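Local coordinates for protein enoyl-CoA hydratase/carnithine racemase (Magnetospirillum magneticum, PDB 4NEK) that probably isomerises the double bond of unsaturated acyl-CoA thioesters, at residues Met18-Pro21 with Leu27-Glu30; Phe51-Leu54 with Asp59-Ala62; Lys205-Thr210 with Leu219-Ala224; Leu109-Asp114 with Gln141-Leu146; Glu37-Gly42 with Asp81-Ala86. One frame throughout, in Å; residues are numbered along the deposited sequence.

In the fold
The chain closes contact 1 first, in the turn from strand 13-18 into helix 29-44. Contact 5 then joins that helix to helix 79-88 across a long excursion. Contact 2, at the exit of strand 50-54, is nested inside it. Contacts 4 and 3 follow in series: contact 4 closes the excursion from the loop after helix 105-108 to helix 139-147, and contact 3 the short link between helices 198-208 and 215-230. Contacts 1 and 2 meet through Met18 and Phe60, contacts 2 and 5 through Phe51 and Phe39. Phe83 packs on Leu109 between contacts 5 and 4. A Lys205-Asp114 salt bridge ties contact 3 to contact 4.

Contact 1. Residues Met18-Pro21 with Leu27-Glu30; sequences MNRP and LIGE
Met18 and Arg20 meet Leu27 and Ile28 across the turn that leads from strand 13-18 into helix 29-44. No hydrogen bond runs directly between the two segments. Side chains make the contact, in two separate patches. In the inner patch the selenium of Met18, modelled as selenomethionine, touches a single methyl of Leu27. Met18 SE lies 3.9 Å from Leu27 CD2. Both residues are buried, and the two side chains meet at a slant. The backbones stay well apart here, and it is the end of the Leu27 side chain that reaches back to the selenium.

The outer patch is made by Arg20. Its chain is extended as far as NE, and it crosses Ile28 at about a right angle. Arg20 NH1 comes to 3.6 Å from Ile28 CG2, and Arg20 CZ is 4.1 Å from the same Ile28 CG2. The methyl sits oblique to the guanidinium group. The first torsion of Ile28 (chi1 56°) leaves CG2 anti to the carbonyl carbon, and this setting puts the methyl beside the guanidinium. The turn has the Asn-Arg-Pro and Asn-Ala-Leu sequence pattern familiar from the crotonase family, and Ile28 occupies the N-cap position of helix 29-44.

The polar end of Arg20 is held from outside the two segments. NH1 donates to Ala26 O and forms a salt bridge with Asp65. These two bonds restrict the guanidinium group beside the Ile28 methyl. Asn25 adds a further tie, as its OD1 accepts from the backbone N of Arg20.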
# COMPACT_ATOMS: atom_id res chain seq x y z
N MSE C 18 3.23 -28.96 -15.28
CA MSE C 18 3.29 -28.78 -16.72
C MSE C 18 4.74 -28.83 -17.09
O MSE C 18 5.58 -28.22 -16.44
CB MSE C 18 2.68 -27.47 -17.13
CG MSE C 18 1.18 -27.50 -16.80
SE MSE C 18 0.37 -25.71 -17.11
CE MSE C 18 0.97 -24.80 -15.44
N ASN C 19 5.02 -29.56 -18.16
CA ASN C 19 6.37 -29.93 -18.50
C ASN C 19 6.66 -29.87 -20.00
O ASN C 19 6.96 -30.86 -20.62
CB ASN C 19 6.64 -31.32 -17.97
CG ASN C 19 8.11 -31.71 -18.09
OD1 ASN C 19 8.99 -30.90 -17.86
ND2 ASN C 19 8.35 -32.94 -18.43
N ARG C 20 6.59 -28.67 -20.55
CA ARG C 20 6.99 -28.38 -21.90
C ARG C 20 7.89 -27.15 -21.82
O ARG C 20 7.59 -26.11 -22.38
CB ARG C 20 5.74 -28.14 -22.74
CG ARG C 20 5.99 -28.06 -24.22
CD ARG C 20 4.68 -27.78 -24.95
NE ARG C 20 4.88 -27.78 -26.40
CZ ARG C 20 4.24 -26.99 -27.27
NH1 ARG C 20 3.35 -26.08 -26.89
NH2 ARG C 20 4.53 -27.07 -28.54
N PRO C 21 8.97 -27.27 -21.09
CA PRO C 21 9.70 -26.07 -20.71
C PRO C 21 10.28 -25.34 -21.89
O PRO C 21 10.45 -24.12 -21.81
CB PRO C 21 10.83 -26.59 -19.82
CG PRO C 21 10.91 -28.05 -20.10
CD PRO C 21 9.52 -28.48 -20.47
N LEU C 27 0.34 -24.28 -23.98
CA LEU C 27 -0.52 -25.45 -23.94
C LEU C 27 -1.04 -25.88 -25.30
O LEU C 27 -1.33 -25.06 -26.18
CB LEU C 27 -1.70 -25.21 -23.04
CG LEU C 27 -1.32 -24.88 -21.60
CD1 LEU C 27 -2.62 -24.59 -20.87
CD2 LEU C 27 -0.58 -26.00 -20.88
N ILE C 28 -1.16 -27.20 -25.44
CA ILE C 28 -1.77 -27.86 -26.58
C ILE C 28 -2.81 -28.86 -26.05
O ILE C 28 -2.88 -29.17 -24.85
CB ILE C 28 -0.70 -28.57 -27.45
CG1 ILE C 28 0.12 -29.55 -26.61
CG2 ILE C 28 0.27 -27.55 -28.06
CD1 ILE C 28 1.13 -30.37 -27.42
N GLY C 29 -3.60 -29.41 -26.96
CA GLY C 29 -4.70 -30.31 -26.60
C GLY C 29 -4.30 -31.46 -25.69
O GLY C 29 -5.06 -31.83 -24.79
N GLU C 30 -3.15 -32.09 -25.98
CA GLU C 30 -2.74 -33.25 -25.17
C GLU C 30 -2.47 -32.87 -23.74
O GLU C 30 -2.68 -33.69 -22.87
CB GLU C 30 -1.52 -34.04 -25.69
CG GLU C 30 -0.30 -33.19 -26.02
CD GLU C 30 0.83 -33.97 -26.70
OE1 GLU C 30 1.37 -34.85 -25.99
OE2 GLU C 30 1.17 -33.73 -27.92

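Contact 2. Residues Phe51-Leu54 with Asp59-Ala62; sequences FLIL and DFSA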
# COMPACT_ATOMS: atom_id res chain seq x y z
N PHE C 51 -4.59 -30.55 -4.29
CA PHE C 51 -3.78 -30.44 -5.51
C PHE C 51 -2.76 -29.34 -5.41
O PHE C 51 -3.01 -28.29 -4.86
CB PHE C 51 -4.64 -30.09 -6.70
CG PHE C 51 -5.63 -31.16 -7.07
CD1 PHE C 51 -5.27 -32.15 -7.95
CD2 PHE C 51 -6.93 -31.12 -6.60
CE1 PHE C 51 -6.19 -33.13 -8.31
CE2 PHE C 51 -7.85 -32.08 -6.97
CZ PHE C 51 -7.48 -33.10 -7.80
N LEU C 52 -1.62 -29.58 -6.04
CA LEU C 52 -0.62 -28.55 -6.20
C LEU C 52 -0.19 -28.48 -7.67
O LEU C 52 0.36 -29.41 -8.20
CB LEU C 52 0.57 -28.87 -5.34
CG LEU C 52 1.81 -28.02 -5.60
CD1 LEU C 52 1.50 -26.57 -5.31
CD2 LEU C 52 2.94 -28.44 -4.71
N ILE C 53 -0.45 -27.35 -8.31
CA ILE C 53 -0.13 -27.16 -9.71
C ILE C 53 1.10 -26.35 -9.89
O ILE C 53 1.18 -25.25 -9.37
CB ILE C 53 -1.21 -26.37 -10.42
CG1 ILE C 53 -2.55 -27.00 -10.21
CG2 ILE C 53 -0.96 -26.32 -11.92
CD1 ILE C 53 -3.63 -26.01 -10.57
N LEU C 54 2.02 -26.87 -10.69
CA LEU C 54 3.34 -26.28 -10.90
C LEU C 54 3.66 -26.17 -12.37
O LEU C 54 3.07 -26.87 -13.20
CB LEU C 54 4.42 -27.19 -10.31
CG LEU C 54 4.24 -27.50 -8.83
CD1 LEU C 54 5.32 -28.46 -8.33
CD2 LEU C 54 4.28 -26.23 -8.02
N ASP C 59 8.89 -21.03 -15.88
CA ASP C 59 7.63 -20.50 -16.33
C ASP C 59 6.46 -21.32 -15.86
O ASP C 59 6.58 -22.49 -15.62
CB ASP C 59 7.56 -20.48 -17.85
CG ASP C 59 8.57 -19.53 -18.47
OD1 ASP C 59 8.30 -18.29 -18.50
OD2 ASP C 59 9.63 -20.02 -18.94
N PHE C 60 5.33 -20.67 -15.70
CA PHE C 60 4.13 -21.35 -15.33
C PHE C 60 3.44 -21.81 -16.62
O PHE C 60 3.33 -22.99 -16.88
CB PHE C 60 3.23 -20.44 -14.49
CG PHE C 60 1.99 -21.11 -13.95
CD1 PHE C 60 2.09 -22.13 -13.07
CD2 PHE C 60 0.72 -20.70 -14.35
CE1 PHE C 60 0.96 -22.75 -12.57
CE2 PHE C 60 -0.42 -21.31 -13.87
CZ PHE C 60 -0.30 -22.35 -12.98
N SER C 61 2.96 -20.85 -17.42
CA SER C 61 2.44 -21.15 -18.73
C SER C 61 2.32 -19.92 -19.53
O SER C 61 1.72 -18.93 -19.11
CB SER C 61 1.06 -21.78 -18.65
OG SER C 61 0.57 -21.95 -19.95
N ALA C 62 2.83 -20.00 -20.74
CA ALA C 62 2.67 -18.94 -21.70
C ALA C 62 1.32 -18.96 -22.40
O ALA C 62 1.15 -18.29 -23.38
CB ALA C 62 3.77 -19.03 -22.72
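Leu54 and Phe60 have the nearest CA atoms, 6.7 Å apart, where the end of strand 50-54 faces the irregular segment 59-62, and no hydrogen bond crosses between them. The contact rests on Ile53 and Phe60, both buried. The Ile53 branch methyl CG2 meets the CE1-CZ bond of the Phe60 ring. Ile53 CG2 is 4.1 Å from Phe60 CE1 and 4.2 Å from Phe60 CZ, and the two side chains lie at a slant to each other. CG of Phe60 is anti to the backbone N (chi1 -175°), a setting that carries the ring back to the strand. Ile53 O lies at the ring edge, near its plane, 4.1 Å from Phe60 CE1. That is long for any polar attraction.

Ring and strand belong to the core of the crotonase fold. Phe60 also packs on Val98 of strand 94-98. The backbone beside the ring is fixed by polar bonds: Phe60 O accepts from Asn25 ND2, and Ser61 OG pairs with Asn25 O and Gly63 N.

The chemistry is therefore almost wholly apolar. Across this contact dispersion and burial hold the ring, while hydrogen bonds to Asn25 and Gly63 set the course of the loop that bears it.

Contact 3. Residues Lys205-Thr210 with Leu219-Ala224; sequences KALMKT and LTREAA
Leu207 and Thr210 pack against the side chain of Arg221, the residue of segment 219-224 that makes the direct contacts. The apolar part is Leu207 on the Arg221 stem. Leu207 CD2 lies 3.8 Å from Arg221 CD and 4.0 Å from Arg221 CG, and the two side chains run alongside each other, pointing opposite ways. The Arg221 chain then bends at chi3 (-56°). Beyond the bend, Thr210 CG2 lies over one face of the guanidinium group, toward its rim, 4.0 Å from Arg221 NE.

The hydrogen bonds lie within segments or lead outside. Thr210 OG1 donates to Ala206 O at 2.6 Å, tilted 33° from the carbonyl plane. This bond fixes the rotation of Thr210 and thus its methyl. With an alanine here, which lacks both the methyl and the hydroxyl, the Arg221 guanidinium would probably be freer to shift.

The charged pairing is with Glu213, which forms a salt bridge with Arg221 NH2. Glu222 bonds to Ser140 and Gly138 of the second subunit, and the helix pair forms part of the interface with that subunit.

The contact joins the C-terminal end of helix 198-208 to helix 215-230, far from the centre of the chain.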
# COMPACT_ATOMS: atom_id res chain seq x y z
N LYS C 205 -14.86 -24.92 1.49
CA LYS C 205 -14.56 -24.43 0.14
C LYS C 205 -15.85 -24.29 -0.64
O LYS C 205 -16.05 -23.29 -1.33
CB LYS C 205 -13.58 -25.34 -0.58
CG LYS C 205 -13.36 -24.93 -2.01
CD LYS C 205 -12.20 -25.67 -2.63
CE LYS C 205 -12.28 -25.43 -4.12
NZ LYS C 205 -11.09 -25.93 -4.82
N ALA C 206 -16.75 -25.26 -0.51
CA ALA C 206 -18.01 -25.22 -1.27
C ALA C 206 -18.87 -24.05 -0.84
O ALA C 206 -19.45 -23.35 -1.66
CB ALA C 206 -18.77 -26.51 -1.11
N LEU C 207 -18.92 -23.78 0.45
CA LEU C 207 -19.64 -22.58 0.92
C LEU C 207 -19.01 -21.28 0.39
O LEU C 207 -19.70 -20.41 -0.13
CB LEU C 207 -19.66 -22.52 2.44
CG LEU C 207 -20.63 -23.51 3.08
CD1 LEU C 207 -20.31 -23.62 4.56
CD2 LEU C 207 -22.08 -23.09 2.87
N MSE C 208 -17.69 -21.21 0.46
CA MSE C 208 -17.00 -20.02 -0.04
C MSE C 208 -17.33 -19.76 -1.46
O MSE C 208 -17.41 -18.62 -1.87
CB MSE C 208 -15.50 -20.15 0.10
CG MSE C 208 -15.11 -19.95 1.56
SE MSE C 208 -13.20 -20.29 1.74
CE MSE C 208 -12.47 -18.63 0.98
N LYS C 209 -17.49 -20.83 -2.23
CA LYS C 209 -17.68 -20.71 -3.67
C LYS C 209 -19.12 -20.78 -4.09
O LYS C 209 -19.42 -20.85 -5.27
CB LYS C 209 -16.88 -21.79 -4.36
CG LYS C 209 -15.40 -21.53 -4.17
CD LYS C 209 -14.53 -22.50 -4.91
CE LYS C 209 -14.65 -22.31 -6.40
NZ LYS C 209 -13.57 -23.06 -7.11
N THR C 210 -20.02 -20.76 -3.12
CA THR C 210 -21.43 -20.72 -3.43
C THR C 210 -21.77 -19.29 -3.81
O THR C 210 -21.35 -18.35 -3.15
CB THR C 210 -22.25 -21.15 -2.21
OG1 THR C 210 -21.87 -22.49 -1.89
CG2 THR C 210 -23.72 -21.06 -2.49
N LEU C 219 -26.97 -17.28 6.07
CA LEU C 219 -26.93 -17.70 7.48
C LEU C 219 -27.59 -19.04 7.68
O LEU C 219 -27.04 -19.93 8.38
CB LEU C 219 -27.64 -16.70 8.36
CG LEU C 219 -26.90 -15.36 8.44
CD1 LEU C 219 -27.71 -14.36 9.22
CD2 LEU C 219 -25.54 -15.58 9.09
N THR C 220 -28.74 -19.21 7.04
CA THR C 220 -29.45 -20.48 7.11
C THR C 220 -28.61 -21.60 6.52
O THR C 220 -28.50 -22.68 7.09
CB THR C 220 -30.80 -20.35 6.37
OG1 THR C 220 -31.59 -19.41 7.07
CG2 THR C 220 -31.53 -21.65 6.33
N ARG C 221 -28.04 -21.34 5.35
CA ARG C 221 -27.24 -22.34 4.69
C ARG C 221 -26.07 -22.79 5.54
O ARG C 221 -25.84 -23.98 5.70
CB ARG C 221 -26.73 -21.80 3.36
CG ARG C 221 -26.03 -22.84 2.51
CD ARG C 221 -25.40 -22.23 1.28
NE ARG C 221 -26.39 -21.53 0.48
CZ ARG C 221 -27.22 -22.13 -0.36
NH1 ARG C 221 -27.15 -23.43 -0.55
NH2 ARG C 221 -28.10 -21.42 -1.03
N GLU C 222 -25.33 -21.84 6.11
CA GLU C 222 -24.14 -22.17 6.88
C GLU C 222 -24.55 -22.96 8.07
O GLU C 222 -23.89 -23.94 8.41
CB GLU C 222 -23.40 -20.91 7.36
CG GLU C 222 -22.64 -20.15 6.27
CD GLU C 222 -22.07 -18.80 6.75
OE1 GLU C 222 -22.55 -18.28 7.79
OE2 GLU C 222 -21.13 -18.28 6.08
N ALA C 223 -25.62 -22.53 8.71
CA ALA C 223 -26.09 -23.15 9.95
C ALA C 223 -26.51 -24.61 9.75
O ALA C 223 -26.15 -25.47 10.54
CB ALA C 223 -27.23 -22.35 10.55
N ALA C 224 -27.17 -24.89 8.64
CA ALA C 224 -27.52 -26.26 8.30
C ALA C 224 -26.27 -27.15 8.22
O ALA C 224 -26.22 -28.23 8.81
CB ALA C 224 -28.26 -26.29 6.98

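Contact 4. Residues Leu109-Asp114 with Gln141-Leu146; sequences LLPHCD and QTMPAL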
# COMPACT_ATOMS: atom_id res chain seq x y z
N LEU C 109 -6.80 -18.96 -15.03
CA LEU C 109 -6.98 -20.09 -14.14
C LEU C 109 -6.86 -19.76 -12.65
O LEU C 109 -7.45 -20.42 -11.78
CB LEU C 109 -5.89 -21.07 -14.48
CG LEU C 109 -5.99 -22.38 -13.76
CD1 LEU C 109 -7.17 -23.14 -14.31
CD2 LEU C 109 -4.68 -23.16 -13.89
N LEU C 110 -6.08 -18.76 -12.32
CA LEU C 110 -5.70 -18.55 -10.94
C LEU C 110 -6.86 -18.20 -10.04
O LEU C 110 -6.82 -18.51 -8.83
CB LEU C 110 -4.63 -17.48 -10.87
CG LEU C 110 -3.37 -17.86 -11.66
CD1 LEU C 110 -2.35 -16.73 -11.58
CD2 LEU C 110 -2.75 -19.14 -11.19
N PRO C 111 -7.88 -17.53 -10.57
CA PRO C 111 -9.02 -17.22 -9.68
C PRO C 111 -9.79 -18.46 -9.20
O PRO C 111 -10.50 -18.38 -8.23
CB PRO C 111 -9.91 -16.38 -10.52
CG PRO C 111 -8.97 -15.70 -11.48
CD PRO C 111 -7.90 -16.70 -11.77
N HIS C 112 -9.58 -19.60 -9.85
CA HIS C 112 -10.15 -20.84 -9.38
C HIS C 112 -9.25 -21.58 -8.40
O HIS C 112 -9.66 -22.58 -7.86
CB HIS C 112 -10.45 -21.73 -10.58
CG HIS C 112 -11.25 -21.05 -11.62
ND1 HIS C 112 -12.57 -20.72 -11.43
CD2 HIS C 112 -10.91 -20.55 -12.83
CE1 HIS C 112 -13.02 -20.06 -12.48
NE2 HIS C 112 -12.03 -19.96 -13.35
N CYS C 113 -8.05 -21.09 -8.15
CA CYS C 113 -7.23 -21.67 -7.14
C CYS C 113 -7.57 -21.13 -5.75
O CYS C 113 -8.13 -20.05 -5.63
CB CYS C 113 -5.77 -21.46 -7.48
SG CYS C 113 -5.36 -22.28 -9.05
N ASP C 114 -7.26 -21.91 -4.72
CA ASP C 114 -7.54 -21.54 -3.36
C ASP C 114 -6.39 -20.77 -2.80
O ASP C 114 -6.60 -19.81 -2.05
CB ASP C 114 -7.84 -22.75 -2.57
CG ASP C 114 -9.07 -23.48 -3.12
OD1 ASP C 114 -10.20 -22.95 -2.98
OD2 ASP C 114 -8.91 -24.58 -3.72
N GLN C 141 -15.86 -12.27 -15.29
CA GLN C 141 -16.51 -12.10 -14.00
C GLN C 141 -15.50 -12.00 -12.84
O GLN C 141 -15.62 -11.16 -11.93
CB GLN C 141 -17.41 -13.31 -13.77
CG GLN C 141 -18.15 -13.35 -12.48
CD GLN C 141 -19.29 -14.37 -12.56
OE1 GLN C 141 -20.22 -14.22 -13.33
NE2 GLN C 141 -19.22 -15.40 -11.74
N THR C 142 -14.50 -12.88 -12.84
CA THR C 142 -13.60 -12.91 -11.70
C THR C 142 -12.70 -11.67 -11.63
O THR C 142 -12.51 -11.14 -10.54
CB THR C 142 -12.71 -14.13 -11.74
OG1 THR C 142 -11.93 -14.12 -12.94
CG2 THR C 142 -13.56 -15.38 -11.66
N MSE C 143 -12.18 -11.17 -12.76
CA MSE C 143 -11.29 -10.01 -12.70
C MSE C 143 -11.99 -8.78 -12.19
O MSE C 143 -11.48 -8.10 -11.32
CB MSE C 143 -10.52 -9.72 -13.98
CG MSE C 143 -9.67 -10.91 -14.35
SE MSE C 143 -8.52 -11.63 -12.83
CE MSE C 143 -8.38 -13.34 -13.79
N PRO C 144 -13.18 -8.46 -12.74
CA PRO C 144 -13.82 -7.26 -12.22
C PRO C 144 -14.18 -7.40 -10.77
O PRO C 144 -14.07 -6.43 -10.00
CB PRO C 144 -15.07 -7.12 -13.08
CG PRO C 144 -14.77 -7.85 -14.34
CD PRO C 144 -13.84 -8.97 -13.95
N ALA C 145 -14.61 -8.60 -10.37
CA ALA C 145 -14.95 -8.82 -8.96
C ALA C 145 -13.71 -8.58 -8.06
O ALA C 145 -13.82 -8.00 -7.01
CB ALA C 145 -15.47 -10.23 -8.74
N LEU C 146 -12.54 -9.01 -8.50
CA LEU C 146 -11.35 -8.87 -7.68
C LEU C 146 -10.76 -7.49 -7.70
O LEU C 146 -10.35 -6.96 -6.66
CB LEU C 146 -10.27 -9.84 -8.13
CG LEU C 146 -10.52 -11.32 -7.77
CD1 LEU C 146 -9.53 -12.17 -8.56
CD2 LEU C 146 -10.41 -11.57 -6.24
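Pro111 lies at the centre of this contact, with Thr142 and Met143 closing on its ring from helix 139-147. It belongs to a short 3-10 turn, residues 110-112. Pro111 CA and Thr142 CA, 6.6 Å apart, are the nearest such pair. The ring crosses both partners at about a right angle.

Thr142 meets the CB and CG part of the ring. Thr142 CB is 3.8 Å from Pro111 CB, and Thr142 OG1 is 3.7 Å from Pro111 CG. The first torsion of Thr142 (chi1 60°) turns OG1 to Pro111 CG, while Thr142 CG2 stands 4.0 Å from Pro111 CB. The hydroxyl makes only packing contacts with the proline. Its polar partner is Gly138 O, through a weak bond.

Met143, modelled as selenomethionine, approaches with its end methyl. The chain bends at chi2 (-50°), which brings CE to the ring. Met143 CE is 3.4 Å from Pro111 CG, short for two carbons, and 3.9 Å from Pro111 CD. The short approach of CE to CG suggests close packing, with some doubt.

The helix is kinked at Pro144, because the proline N cannot donate to the preceding turn. Asp114 bonds to His149 of the second subunit, and Gln141 to Glu213 O of the third. The arrangement is apolar packing of a 3-10 turn against a helix in the crotonase fold, where two other subunits of the hexamer come close.

Contact 5. Residues Glu37-Gly42 with Asp81-Ala86; sequences EAFAKG and DRFIRA
Phe39 carries this contact for helix 29-44, reaching both Phe83 and Ala86 of helix 79-88. Just before it, Ala38 turns to strand 5-10, where it packs on Ser7. Phe39 itself approaches the second helix at two points. Phe39 CB lies 4.2 Å from Ala86 CB. This is where the helix backbones come nearest, with Phe39 CA and Ala86 CA 6.5 Å apart. Farther out on the ring, Phe39 CE1 stands 4.2 Å from Phe83 CE1. CE1 of Phe39 meets the edge of the Phe83 ring, near its plane, whereas Phe83 CE1 sits oblique to the Phe39 ring. In Phe83, CG is anti to the backbone N (chi1 169°), a torsion that swings its ring to Phe39.

On the second helix Arg85 NE holds Asp81 OD1 at 3.0 Å. The N-H...O angle is 149°, and the oxygen is met from above the carboxylate plane. This salt bridge spans one helical turn and leaves the meeting of the helices apolar. Arg85 NH2 also bonds to Thr220 of the third subunit.

Gly42, one turn on from Ala38, packs on the Phe51 ring. The two helices lie side by side over one face of the central sheet, with Phe39 stacked on Phe51 of strand 50-54.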
# COMPACT_ATOMS: atom_id res chain seq x y z
N GLU C 37 -7.45 -35.08 -16.87
CA GLU C 37 -7.41 -36.44 -16.36
C GLU C 37 -6.85 -36.44 -14.95
O GLU C 37 -7.41 -37.08 -14.07
CB GLU C 37 -6.56 -37.32 -17.26
CG GLU C 37 -6.77 -38.82 -17.13
CD GLU C 37 -5.93 -39.60 -18.15
OE1 GLU C 37 -4.68 -39.54 -18.06
OE2 GLU C 37 -6.50 -40.24 -19.08
N ALA C 38 -5.75 -35.74 -14.76
CA ALA C 38 -5.15 -35.65 -13.42
C ALA C 38 -6.12 -35.10 -12.34
O ALA C 38 -6.11 -35.58 -11.23
CB ALA C 38 -3.90 -34.82 -13.48
N PHE C 39 -6.93 -34.12 -12.69
CA PHE C 39 -7.93 -33.64 -11.76
C PHE C 39 -9.00 -34.65 -11.49
O PHE C 39 -9.41 -34.81 -10.36
CB PHE C 39 -8.54 -32.31 -12.21
CG PHE C 39 -7.73 -31.15 -11.76
CD1 PHE C 39 -6.54 -30.83 -12.43
CD2 PHE C 39 -8.05 -30.48 -10.61
CE1 PHE C 39 -5.72 -29.81 -11.99
CE2 PHE C 39 -7.24 -29.44 -10.17
CZ PHE C 39 -6.07 -29.12 -10.85
N ALA C 40 -9.46 -35.36 -12.51
CA ALA C 40 -10.49 -36.39 -12.32
C ALA C 40 -9.95 -37.50 -11.42
O ALA C 40 -10.61 -37.94 -10.49
CB ALA C 40 -10.94 -36.94 -13.66
N LYS C 41 -8.73 -37.92 -11.65
CA LYS C 41 -8.16 -38.93 -10.80
C LYS C 41 -8.05 -38.44 -9.35
O LYS C 41 -8.50 -39.11 -8.41
CB LYS C 41 -6.81 -39.37 -11.38
CG LYS C 41 -5.92 -39.99 -10.32
CD LYS C 41 -4.44 -40.19 -10.66
CE LYS C 41 -3.47 -39.93 -9.48
NZ LYS C 41 -3.93 -40.39 -8.13
N GLY C 42 -7.48 -37.25 -9.16
CA GLY C 42 -7.27 -36.73 -7.83
C GLY C 42 -8.58 -36.54 -7.12
O GLY C 42 -8.70 -36.81 -5.94
N ASP C 81 -11.96 -26.31 -22.53
CA ASP C 81 -13.15 -26.11 -21.74
C ASP C 81 -13.28 -27.20 -20.67
O ASP C 81 -13.57 -26.91 -19.51
CB ASP C 81 -14.35 -26.11 -22.69
CG ASP C 81 -15.70 -25.76 -22.00
OD1 ASP C 81 -15.75 -24.99 -21.03
OD2 ASP C 81 -16.75 -26.22 -22.52
N ARG C 82 -13.00 -28.44 -21.02
CA ARG C 82 -13.08 -29.54 -20.04
C ARG C 82 -12.11 -29.27 -18.88
O ARG C 82 -12.45 -29.42 -17.71
CB ARG C 82 -12.75 -30.89 -20.69
CG ARG C 82 -13.65 -32.06 -20.23
CD ARG C 82 -13.50 -33.47 -20.99
NE ARG C 82 -13.07 -33.38 -22.42
CZ ARG C 82 -13.84 -33.03 -23.47
NH1 ARG C 82 -15.13 -32.73 -23.30
NH2 ARG C 82 -13.32 -32.99 -24.71
N PHE C 83 -10.88 -28.89 -19.19
CA PHE C 83 -9.91 -28.64 -18.14
C PHE C 83 -10.36 -27.54 -17.19
O PHE C 83 -10.26 -27.67 -15.99
CB PHE C 83 -8.58 -28.23 -18.77
CG PHE C 83 -7.61 -27.71 -17.80
CD1 PHE C 83 -7.26 -28.47 -16.70
CD2 PHE C 83 -7.05 -26.48 -17.96
CE1 PHE C 83 -6.35 -28.01 -15.78
CE2 PHE C 83 -6.13 -26.00 -17.04
CZ PHE C 83 -5.78 -26.77 -15.95
N ILE C 84 -10.79 -26.44 -17.76
CA ILE C 84 -11.21 -25.29 -17.01
C ILE C 84 -12.35 -25.68 -16.10
O ILE C 84 -12.34 -25.37 -14.92
CB ILE C 84 -11.66 -24.16 -17.96
CG1 ILE C 84 -10.45 -23.59 -18.75
CG2 ILE C 84 -12.29 -23.04 -17.16
CD1 ILE C 84 -10.80 -22.92 -20.08
N ARG C 85 -13.33 -26.41 -16.63
CA ARG C 85 -14.45 -26.86 -15.79
C ARG C 85 -13.98 -27.79 -14.70
O ARG C 85 -14.44 -27.70 -13.56
CB ARG C 85 -15.56 -27.49 -16.61
CG ARG C 85 -16.27 -26.45 -17.45
CD ARG C 85 -17.32 -27.05 -18.38
NE ARG C 85 -17.90 -26.00 -19.21
CZ ARG C 85 -19.00 -25.31 -18.94
NH1 ARG C 85 -19.71 -25.60 -17.87
NH2 ARG C 85 -19.39 -24.31 -19.74
N ALA C 86 -13.01 -28.65 -15.00
CA ALA C 86 -12.48 -29.54 -13.99
C ALA C 86 -11.90 -28.78 -12.81
O ALA C 86 -12.08 -29.19 -11.67
CB ALA C 86 -11.41 -30.46 -14.57